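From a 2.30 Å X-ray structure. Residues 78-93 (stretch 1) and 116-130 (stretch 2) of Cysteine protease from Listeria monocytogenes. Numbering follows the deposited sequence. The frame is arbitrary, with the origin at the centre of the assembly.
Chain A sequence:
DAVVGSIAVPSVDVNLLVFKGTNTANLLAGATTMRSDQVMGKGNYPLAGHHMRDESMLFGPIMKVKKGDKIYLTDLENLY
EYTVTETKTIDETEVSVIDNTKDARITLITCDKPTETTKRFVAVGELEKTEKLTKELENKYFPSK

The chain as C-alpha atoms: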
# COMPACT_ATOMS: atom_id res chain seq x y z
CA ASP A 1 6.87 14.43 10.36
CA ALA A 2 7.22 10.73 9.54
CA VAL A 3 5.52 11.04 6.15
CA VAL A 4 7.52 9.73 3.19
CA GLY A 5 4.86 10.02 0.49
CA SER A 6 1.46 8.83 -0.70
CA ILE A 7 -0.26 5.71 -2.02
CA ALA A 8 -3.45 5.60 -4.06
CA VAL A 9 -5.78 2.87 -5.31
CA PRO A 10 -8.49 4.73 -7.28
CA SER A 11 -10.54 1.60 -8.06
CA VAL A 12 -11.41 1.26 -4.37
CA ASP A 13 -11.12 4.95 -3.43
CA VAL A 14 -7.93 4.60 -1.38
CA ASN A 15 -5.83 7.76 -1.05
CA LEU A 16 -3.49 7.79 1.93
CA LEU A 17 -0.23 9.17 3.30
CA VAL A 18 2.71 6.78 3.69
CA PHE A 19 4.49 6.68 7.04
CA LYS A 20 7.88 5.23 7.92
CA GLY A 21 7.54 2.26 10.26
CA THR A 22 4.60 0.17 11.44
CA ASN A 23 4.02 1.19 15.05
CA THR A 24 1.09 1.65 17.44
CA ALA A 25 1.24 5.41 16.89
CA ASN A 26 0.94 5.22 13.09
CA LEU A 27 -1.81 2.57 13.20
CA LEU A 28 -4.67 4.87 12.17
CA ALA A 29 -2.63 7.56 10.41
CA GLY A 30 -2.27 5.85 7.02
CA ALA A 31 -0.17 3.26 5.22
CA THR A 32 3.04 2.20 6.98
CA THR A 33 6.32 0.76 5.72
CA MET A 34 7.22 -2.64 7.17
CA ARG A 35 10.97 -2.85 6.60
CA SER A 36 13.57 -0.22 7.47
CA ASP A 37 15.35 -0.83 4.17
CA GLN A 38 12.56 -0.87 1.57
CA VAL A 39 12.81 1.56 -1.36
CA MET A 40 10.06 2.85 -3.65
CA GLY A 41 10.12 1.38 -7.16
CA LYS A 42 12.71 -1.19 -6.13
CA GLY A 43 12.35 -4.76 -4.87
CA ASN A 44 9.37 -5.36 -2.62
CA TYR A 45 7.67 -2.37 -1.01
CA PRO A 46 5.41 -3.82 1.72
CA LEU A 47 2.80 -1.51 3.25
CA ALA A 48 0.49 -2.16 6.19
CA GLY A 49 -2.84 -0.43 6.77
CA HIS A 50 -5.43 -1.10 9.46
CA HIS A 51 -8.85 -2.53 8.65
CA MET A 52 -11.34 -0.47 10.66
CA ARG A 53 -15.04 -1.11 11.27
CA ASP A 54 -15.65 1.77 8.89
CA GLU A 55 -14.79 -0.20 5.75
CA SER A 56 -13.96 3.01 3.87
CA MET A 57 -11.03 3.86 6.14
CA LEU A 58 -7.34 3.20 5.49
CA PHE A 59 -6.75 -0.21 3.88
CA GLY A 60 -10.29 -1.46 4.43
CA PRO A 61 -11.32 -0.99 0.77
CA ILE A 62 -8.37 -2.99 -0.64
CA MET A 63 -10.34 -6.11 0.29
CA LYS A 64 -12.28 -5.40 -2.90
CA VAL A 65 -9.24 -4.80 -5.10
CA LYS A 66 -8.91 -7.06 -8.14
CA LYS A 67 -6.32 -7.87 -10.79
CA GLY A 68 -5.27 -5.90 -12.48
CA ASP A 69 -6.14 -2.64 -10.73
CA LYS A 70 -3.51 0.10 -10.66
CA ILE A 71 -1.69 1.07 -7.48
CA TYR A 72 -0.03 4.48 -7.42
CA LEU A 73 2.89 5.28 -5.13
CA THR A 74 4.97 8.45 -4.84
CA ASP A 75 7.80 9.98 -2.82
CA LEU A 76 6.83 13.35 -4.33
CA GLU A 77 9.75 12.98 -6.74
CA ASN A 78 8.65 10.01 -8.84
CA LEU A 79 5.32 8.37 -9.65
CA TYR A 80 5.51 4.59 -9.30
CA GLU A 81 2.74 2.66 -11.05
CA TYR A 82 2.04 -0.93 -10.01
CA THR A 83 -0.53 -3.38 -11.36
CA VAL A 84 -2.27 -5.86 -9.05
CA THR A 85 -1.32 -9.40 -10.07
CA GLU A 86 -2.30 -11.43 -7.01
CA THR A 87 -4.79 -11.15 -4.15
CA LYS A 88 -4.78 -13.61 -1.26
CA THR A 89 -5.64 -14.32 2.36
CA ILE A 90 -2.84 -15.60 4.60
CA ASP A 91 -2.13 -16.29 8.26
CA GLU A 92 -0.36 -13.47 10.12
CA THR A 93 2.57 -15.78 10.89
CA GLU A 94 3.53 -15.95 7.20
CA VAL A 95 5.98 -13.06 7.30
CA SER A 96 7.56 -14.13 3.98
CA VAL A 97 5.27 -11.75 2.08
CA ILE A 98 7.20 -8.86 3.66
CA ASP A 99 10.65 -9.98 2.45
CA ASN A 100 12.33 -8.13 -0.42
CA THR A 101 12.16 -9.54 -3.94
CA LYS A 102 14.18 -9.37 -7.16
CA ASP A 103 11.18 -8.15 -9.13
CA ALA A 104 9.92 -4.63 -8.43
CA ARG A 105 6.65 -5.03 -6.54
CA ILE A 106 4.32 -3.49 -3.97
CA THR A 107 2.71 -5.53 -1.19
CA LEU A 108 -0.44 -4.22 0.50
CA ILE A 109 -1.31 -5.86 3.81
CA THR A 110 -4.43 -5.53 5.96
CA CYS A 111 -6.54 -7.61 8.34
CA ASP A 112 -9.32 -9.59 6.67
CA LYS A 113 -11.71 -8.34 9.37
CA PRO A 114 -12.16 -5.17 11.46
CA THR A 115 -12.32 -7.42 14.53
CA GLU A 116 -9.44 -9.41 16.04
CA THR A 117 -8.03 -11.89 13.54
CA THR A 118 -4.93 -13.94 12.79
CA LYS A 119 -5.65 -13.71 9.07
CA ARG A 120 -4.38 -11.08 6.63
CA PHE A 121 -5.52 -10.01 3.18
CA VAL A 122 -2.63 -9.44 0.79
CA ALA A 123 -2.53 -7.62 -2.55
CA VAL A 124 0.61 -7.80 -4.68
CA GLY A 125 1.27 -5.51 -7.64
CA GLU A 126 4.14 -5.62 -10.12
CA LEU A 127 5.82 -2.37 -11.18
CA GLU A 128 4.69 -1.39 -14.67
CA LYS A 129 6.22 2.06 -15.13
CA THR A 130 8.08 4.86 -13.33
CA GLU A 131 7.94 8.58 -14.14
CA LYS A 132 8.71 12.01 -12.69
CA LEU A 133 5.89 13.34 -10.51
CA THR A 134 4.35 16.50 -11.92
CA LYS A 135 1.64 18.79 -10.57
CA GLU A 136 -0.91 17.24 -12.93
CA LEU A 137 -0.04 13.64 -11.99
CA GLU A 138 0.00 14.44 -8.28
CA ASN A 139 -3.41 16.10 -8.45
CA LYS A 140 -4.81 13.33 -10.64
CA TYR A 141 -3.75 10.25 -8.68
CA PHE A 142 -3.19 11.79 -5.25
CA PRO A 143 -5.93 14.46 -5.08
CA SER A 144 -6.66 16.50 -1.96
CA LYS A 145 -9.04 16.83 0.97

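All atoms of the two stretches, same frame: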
# COMPACT_ATOMS: atom_id res chain seq x y z
N ASN A 78 9.03 10.90 -7.75
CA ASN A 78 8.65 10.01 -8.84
C ASN A 78 7.27 9.38 -8.61
O ASN A 78 6.85 9.18 -7.47
CB ASN A 78 9.69 8.90 -9.01
CG ASN A 78 10.97 9.39 -9.63
OD1 ASN A 78 10.95 10.15 -10.60
ND2 ASN A 78 12.10 8.97 -9.08
N LEU A 79 6.58 9.09 -9.71
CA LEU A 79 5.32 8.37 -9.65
C LEU A 79 5.54 6.91 -10.02
O LEU A 79 5.93 6.60 -11.15
CB LEU A 79 4.29 9.01 -10.58
CG LEU A 79 2.99 8.23 -10.79
CD1 LEU A 79 2.25 8.03 -9.48
CD2 LEU A 79 2.10 8.95 -11.80
N TYR A 80 5.30 6.01 -9.07
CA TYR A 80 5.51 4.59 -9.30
C TYR A 80 4.18 3.88 -9.51
O TYR A 80 3.34 3.83 -8.61
CB TYR A 80 6.26 3.96 -8.12
CG TYR A 80 7.54 4.68 -7.77
CD1 TYR A 80 7.55 5.70 -6.81
CD2 TYR A 80 8.74 4.36 -8.39
CE1 TYR A 80 8.72 6.36 -6.49
CE2 TYR A 80 9.91 5.01 -8.07
CZ TYR A 80 9.90 6.01 -7.12
OH TYR A 80 11.06 6.67 -6.80
N GLU A 81 3.99 3.32 -10.71
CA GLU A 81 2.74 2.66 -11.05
C GLU A 81 2.87 1.14 -10.99
O GLU A 81 3.66 0.54 -11.73
CB GLU A 81 2.27 3.09 -12.44
CG GLU A 81 1.05 2.34 -12.94
CD GLU A 81 0.46 2.96 -14.20
OE1 GLU A 81 0.92 4.05 -14.60
OE2 GLU A 81 -0.47 2.36 -14.77
N TYR A 82 2.08 0.53 -10.12
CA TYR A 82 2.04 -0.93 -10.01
C TYR A 82 0.71 -1.45 -10.56
O TYR A 82 -0.27 -0.71 -10.66
CB TYR A 82 2.22 -1.37 -8.56
CG TYR A 82 3.53 -0.97 -7.93
CD1 TYR A 82 3.72 0.30 -7.40
CD2 TYR A 82 4.58 -1.88 -7.84
CE1 TYR A 82 4.91 0.66 -6.82
CE2 TYR A 82 5.78 -1.52 -7.25
CZ TYR A 82 5.94 -0.25 -6.74
OH TYR A 82 7.14 0.11 -6.16
N THR A 83 0.69 -2.73 -10.91
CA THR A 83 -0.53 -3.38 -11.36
C THR A 83 -0.77 -4.65 -10.56
O THR A 83 0.06 -5.56 -10.55
CB THR A 83 -0.49 -3.73 -12.86
OG1 THR A 83 -0.44 -2.51 -13.63
CG2 THR A 83 -1.71 -4.53 -13.26
N VAL A 84 -1.91 -4.71 -9.87
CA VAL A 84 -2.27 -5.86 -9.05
C VAL A 84 -2.24 -7.16 -9.84
O VAL A 84 -2.90 -7.28 -10.87
CB VAL A 84 -3.68 -5.69 -8.43
CG1 VAL A 84 -4.08 -6.94 -7.67
CG2 VAL A 84 -3.71 -4.47 -7.52
N THR A 85 -1.45 -8.12 -9.37
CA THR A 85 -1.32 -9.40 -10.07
C THR A 85 -1.78 -10.57 -9.21
O THR A 85 -2.09 -11.64 -9.73
CB THR A 85 0.14 -9.64 -10.51
OG1 THR A 85 1.00 -9.59 -9.37
CG2 THR A 85 0.57 -8.60 -11.52
N GLU A 86 -1.83 -10.38 -7.90
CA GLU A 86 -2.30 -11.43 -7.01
C GLU A 86 -2.97 -10.86 -5.76
O GLU A 86 -2.52 -9.87 -5.18
CB GLU A 86 -1.14 -12.37 -6.64
CG GLU A 86 -0.51 -12.15 -5.27
CD GLU A 86 0.64 -13.09 -5.00
OE1 GLU A 86 1.74 -12.88 -5.56
OE2 GLU A 86 0.46 -14.06 -4.22
N THR A 87 -4.08 -11.48 -5.38
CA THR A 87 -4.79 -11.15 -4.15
C THR A 87 -5.01 -12.43 -3.36
O THR A 87 -5.43 -13.44 -3.92
CB THR A 87 -6.15 -10.47 -4.42
OG1 THR A 87 -6.97 -11.35 -5.20
CG2 THR A 87 -5.96 -9.16 -5.17
N LYS A 88 -4.72 -12.40 -2.06
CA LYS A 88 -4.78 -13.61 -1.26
C LYS A 88 -5.03 -13.34 0.21
O LYS A 88 -4.81 -12.23 0.70
CB LYS A 88 -3.48 -14.40 -1.43
CG LYS A 88 -2.24 -13.65 -0.96
CD LYS A 88 -0.96 -14.43 -1.27
CE LYS A 88 0.27 -13.58 -1.02
NZ LYS A 88 1.50 -14.21 -1.58
N THR A 89 -5.49 -14.37 0.91
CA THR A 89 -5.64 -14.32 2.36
C THR A 89 -4.66 -15.29 3.01
O THR A 89 -4.63 -16.47 2.67
CB THR A 89 -7.08 -14.67 2.80
OG1 THR A 89 -8.00 -13.79 2.14
CG2 THR A 89 -7.23 -14.53 4.30
N ILE A 90 -3.85 -14.78 3.93
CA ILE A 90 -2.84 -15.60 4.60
C ILE A 90 -2.94 -15.49 6.11
O ILE A 90 -3.62 -14.61 6.64
CB ILE A 90 -1.42 -15.20 4.16
CG1 ILE A 90 -1.10 -13.78 4.62
CG2 ILE A 90 -1.26 -15.33 2.66
CD1 ILE A 90 0.35 -13.38 4.42
N ASP A 91 -2.25 -16.38 6.81
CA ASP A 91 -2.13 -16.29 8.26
C ASP A 91 -1.07 -15.25 8.61
O ASP A 91 -0.11 -15.07 7.86
CB ASP A 91 -1.78 -17.65 8.87
CG ASP A 91 -1.88 -17.66 10.38
OD1 ASP A 91 -0.85 -17.38 11.05
OD2 ASP A 91 -2.98 -17.93 10.91
N GLU A 92 -1.24 -14.57 9.74
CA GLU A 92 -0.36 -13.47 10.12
C GLU A 92 1.08 -13.94 10.35
O GLU A 92 2.02 -13.14 10.27
CB GLU A 92 -0.88 -12.78 11.37
CG GLU A 92 -1.07 -13.70 12.56
CD GLU A 92 -1.54 -12.96 13.80
OE1 GLU A 92 -1.88 -11.77 13.69
OE2 GLU A 92 -1.56 -13.58 14.89
N THR A 93 1.24 -15.23 10.63
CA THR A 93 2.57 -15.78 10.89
C THR A 93 3.42 -15.85 9.62
O THR A 93 4.65 -15.85 9.70
CB THR A 93 2.47 -17.19 11.51
OG1 THR A 93 1.48 -17.95 10.81
CG2 THR A 93 2.09 -17.09 12.98
N GLU A 116 -10.71 -8.71 15.81
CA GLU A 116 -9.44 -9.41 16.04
C GLU A 116 -9.35 -10.65 15.15
O GLU A 116 -10.29 -11.44 15.08
CB GLU A 116 -9.28 -9.79 17.51
CG GLU A 116 -8.15 -9.05 18.23
CD GLU A 116 -6.87 -8.94 17.41
OE1 GLU A 116 -6.50 -9.93 16.74
OE2 GLU A 116 -6.24 -7.87 17.44
N THR A 117 -8.22 -10.79 14.48
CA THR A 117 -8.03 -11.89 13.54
C THR A 117 -6.56 -12.22 13.34
O THR A 117 -5.70 -11.35 13.43
CB THR A 117 -8.67 -11.56 12.18
OG1 THR A 117 -8.42 -12.64 11.26
CG2 THR A 117 -8.10 -10.27 11.62
N THR A 118 -6.29 -13.49 13.07
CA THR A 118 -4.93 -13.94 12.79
C THR A 118 -4.71 -14.03 11.28
O THR A 118 -3.66 -14.49 10.83
CB THR A 118 -4.64 -15.31 13.43
OG1 THR A 118 -5.54 -16.28 12.90
CG2 THR A 118 -4.81 -15.23 14.94
N LYS A 119 -5.71 -13.61 10.52
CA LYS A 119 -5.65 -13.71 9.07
C LYS A 119 -5.46 -12.34 8.42
O LYS A 119 -6.00 -11.34 8.88
CB LYS A 119 -6.92 -14.38 8.53
CG LYS A 119 -7.05 -15.86 8.89
CD LYS A 119 -5.68 -16.51 9.05
CE LYS A 119 -5.79 -18.00 9.34
NZ LYS A 119 -6.42 -18.76 8.22
N ARG A 120 -4.68 -12.32 7.34
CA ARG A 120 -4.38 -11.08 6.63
C ARG A 120 -4.77 -11.18 5.17
O ARG A 120 -4.61 -12.23 4.54
CB ARG A 120 -2.89 -10.75 6.74
CG ARG A 120 -2.37 -10.59 8.15
CD ARG A 120 -2.85 -9.29 8.77
NE ARG A 120 -2.48 -9.19 10.18
CZ ARG A 120 -3.18 -9.71 11.18
NH1 ARG A 120 -4.31 -10.36 10.93
NH2 ARG A 120 -2.76 -9.56 12.43
N PHE A 121 -5.30 -10.09 4.62
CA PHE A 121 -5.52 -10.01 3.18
C PHE A 121 -4.32 -9.35 2.53
O PHE A 121 -3.84 -8.31 3.00
CB PHE A 121 -6.80 -9.24 2.86
CG PHE A 121 -7.10 -9.16 1.38
CD1 PHE A 121 -6.64 -8.10 0.62
CD2 PHE A 121 -7.85 -10.15 0.76
CE1 PHE A 121 -6.91 -8.03 -0.73
CE2 PHE A 121 -8.13 -10.08 -0.59
CZ PHE A 121 -7.66 -9.02 -1.34
N VAL A 122 -3.82 -9.95 1.46
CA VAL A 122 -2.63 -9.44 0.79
C VAL A 122 -2.89 -9.15 -0.69
O VAL A 122 -3.49 -9.96 -1.40
CB VAL A 122 -1.46 -10.43 0.90
CG1 VAL A 122 -0.20 -9.83 0.30
CG2 VAL A 122 -1.22 -10.80 2.35
N ALA A 123 -2.45 -7.98 -1.14
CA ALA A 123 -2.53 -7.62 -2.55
C ALA A 123 -1.14 -7.27 -3.08
O ALA A 123 -0.49 -6.35 -2.58
CB ALA A 123 -3.48 -6.45 -2.74
N VAL A 124 -0.70 -8.02 -4.08
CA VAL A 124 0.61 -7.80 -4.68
C VAL A 124 0.48 -7.19 -6.07
O VAL A 124 -0.33 -7.64 -6.89
CB VAL A 124 1.42 -9.11 -4.77
CG1 VAL A 124 2.67 -8.93 -5.63
CG2 VAL A 124 1.78 -9.61 -3.38
N GLY A 125 1.27 -6.15 -6.34
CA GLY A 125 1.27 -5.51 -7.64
C GLY A 125 2.67 -5.35 -8.20
O GLY A 125 3.58 -4.88 -7.51
N GLU A 126 2.85 -5.75 -9.45
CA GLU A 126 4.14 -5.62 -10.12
C GLU A 126 4.31 -4.22 -10.72
O GLU A 126 3.36 -3.65 -11.25
CB GLU A 126 4.29 -6.67 -11.22
CG GLU A 126 4.19 -8.11 -10.73
CD GLU A 126 5.37 -8.51 -9.87
OE1 GLU A 126 6.48 -7.98 -10.10
OE2 GLU A 126 5.19 -9.37 -8.98
N LEU A 127 5.53 -3.68 -10.62
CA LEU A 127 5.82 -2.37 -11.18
C LEU A 127 5.69 -2.39 -12.69
O LEU A 127 6.23 -3.28 -13.36
CB LEU A 127 7.22 -1.90 -10.77
CG LEU A 127 7.62 -0.49 -11.18
CD1 LEU A 127 6.80 0.56 -10.43
CD2 LEU A 127 9.11 -0.26 -10.95
N GLU A 128 4.97 -1.42 -13.24
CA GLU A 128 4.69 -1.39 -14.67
C GLU A 128 5.40 -0.22 -15.34
O GLU A 128 5.87 -0.34 -16.47
CB GLU A 128 3.18 -1.35 -14.91
CG GLU A 128 2.73 -0.48 -16.07
CD GLU A 128 1.22 -0.52 -16.27
OE1 GLU A 128 0.53 -1.14 -15.44
OE2 GLU A 128 0.73 0.07 -17.25
N LYS A 129 5.49 0.90 -14.63
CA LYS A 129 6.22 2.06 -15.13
C LYS A 129 6.60 3.04 -14.02
O LYS A 129 5.98 3.06 -12.95
CB LYS A 129 5.41 2.79 -16.20
CG LYS A 129 4.36 3.75 -15.65
CD LYS A 129 3.42 4.22 -16.74
CE LYS A 129 2.58 3.07 -17.27
NZ LYS A 129 1.47 3.55 -18.14
N THR A 130 7.63 3.84 -14.27
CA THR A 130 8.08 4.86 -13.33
C THR A 130 8.30 6.18 -14.07
O THR A 130 8.91 6.20 -15.14
CB THR A 130 9.39 4.45 -12.62
OG1 THR A 130 9.18 3.24 -11.88
CG2 THR A 130 9.85 5.54 -11.67
O HOH W 1 2.57 -11.41 -9.06

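The apolar centre of this contact is small and split between the two faces of a twisted antiparallel pair of strands, 78-91 and 119-130. On one face, L127 lies over Y82: L127 CD1 sits 3.9 Å from the centroid of the Y82 ring, almost on the ring normal, and L127 CB is 3.8 Å from Y82 CE2. The same methyl, L127 CD1, reaches Y80 CB at 4.1 Å, so one leucine serves two tyrosines, two residues apart on the same face. Both tyrosines are buried, and their hydroxyls find hydrogen bonds elsewhere in the structure, which makes a large aromatic with a polar tip affordable here.

Next along this face comes G125, paired with V84 at a CA-CA separation of just 3.8 Å. A CB on G125 would fall about 3.4 Å from Y82 CB and 3.3 Å from T83 C. The rule is plain: where the backbones come this close, glycine fits without crowding. Beyond it, A123 faces T87 with a single methyl, and F121 in its t rotamer (chi1) brings F121 CZ to 3.7 Å from T87 CB, while K88 O lies over one face of its ring.

The opposite face carries V122 and V124, both buried. I90 CD1 packs on V122 CG2 at 3.7 Å. The aliphatic parts of longer side chains complete the cover, with K88 CG 3.8 Å from V122 CB and E86 CG 3.6 Å from V124 CB. Beta-branched residues suit these extended positions, and the charged residues spend their methylenes on the valines while carrying their charges farther out; K88 NZ meets E86 OE2 in a salt bridge of 2.8 Å.

Backbone hydrogen bonds run from E81 to E92. I90 and R120 form a reciprocal pair, I90 N to R120 O at 2.7 Å and R120 N to I90 O at 2.6 Å; K88 with V122 and T83 with E126 repeat the pattern. Two bulges each shift the register by one residue. At the first, E81 O accepts from E128 N at 2.8 Å and only weakly from K129 N at 3.4 Å. At the second, V124 O accepts from both T85 N at 2.8 Å and E86 N at 3.3 Å. One carbonyl thus bridges each extra residue, and pairing resumes beyond it.

The edge is charged. At one end E92 OE1 meets R120 NH2 in a 2.7 Å salt bridge, with E92 CB over one face of the guanidinium; R120 NH1 also donates to T117 O at 3.0 Å and K119 O at 2.8 Å, tying the arginine to its own stretch. At the other end E81, buried although acidic, makes a long salt bridge from E81 OE1 to K129 NZ, 3.6 Å. This lysine offsets an unfavourable neighbour, since E81 OE2 and E128 OE2 stand 3.6 Å apart. Between these ends, a water 2.4 Å from T85 OG1 donates weakly to E126 OE2 at 3.3 Å.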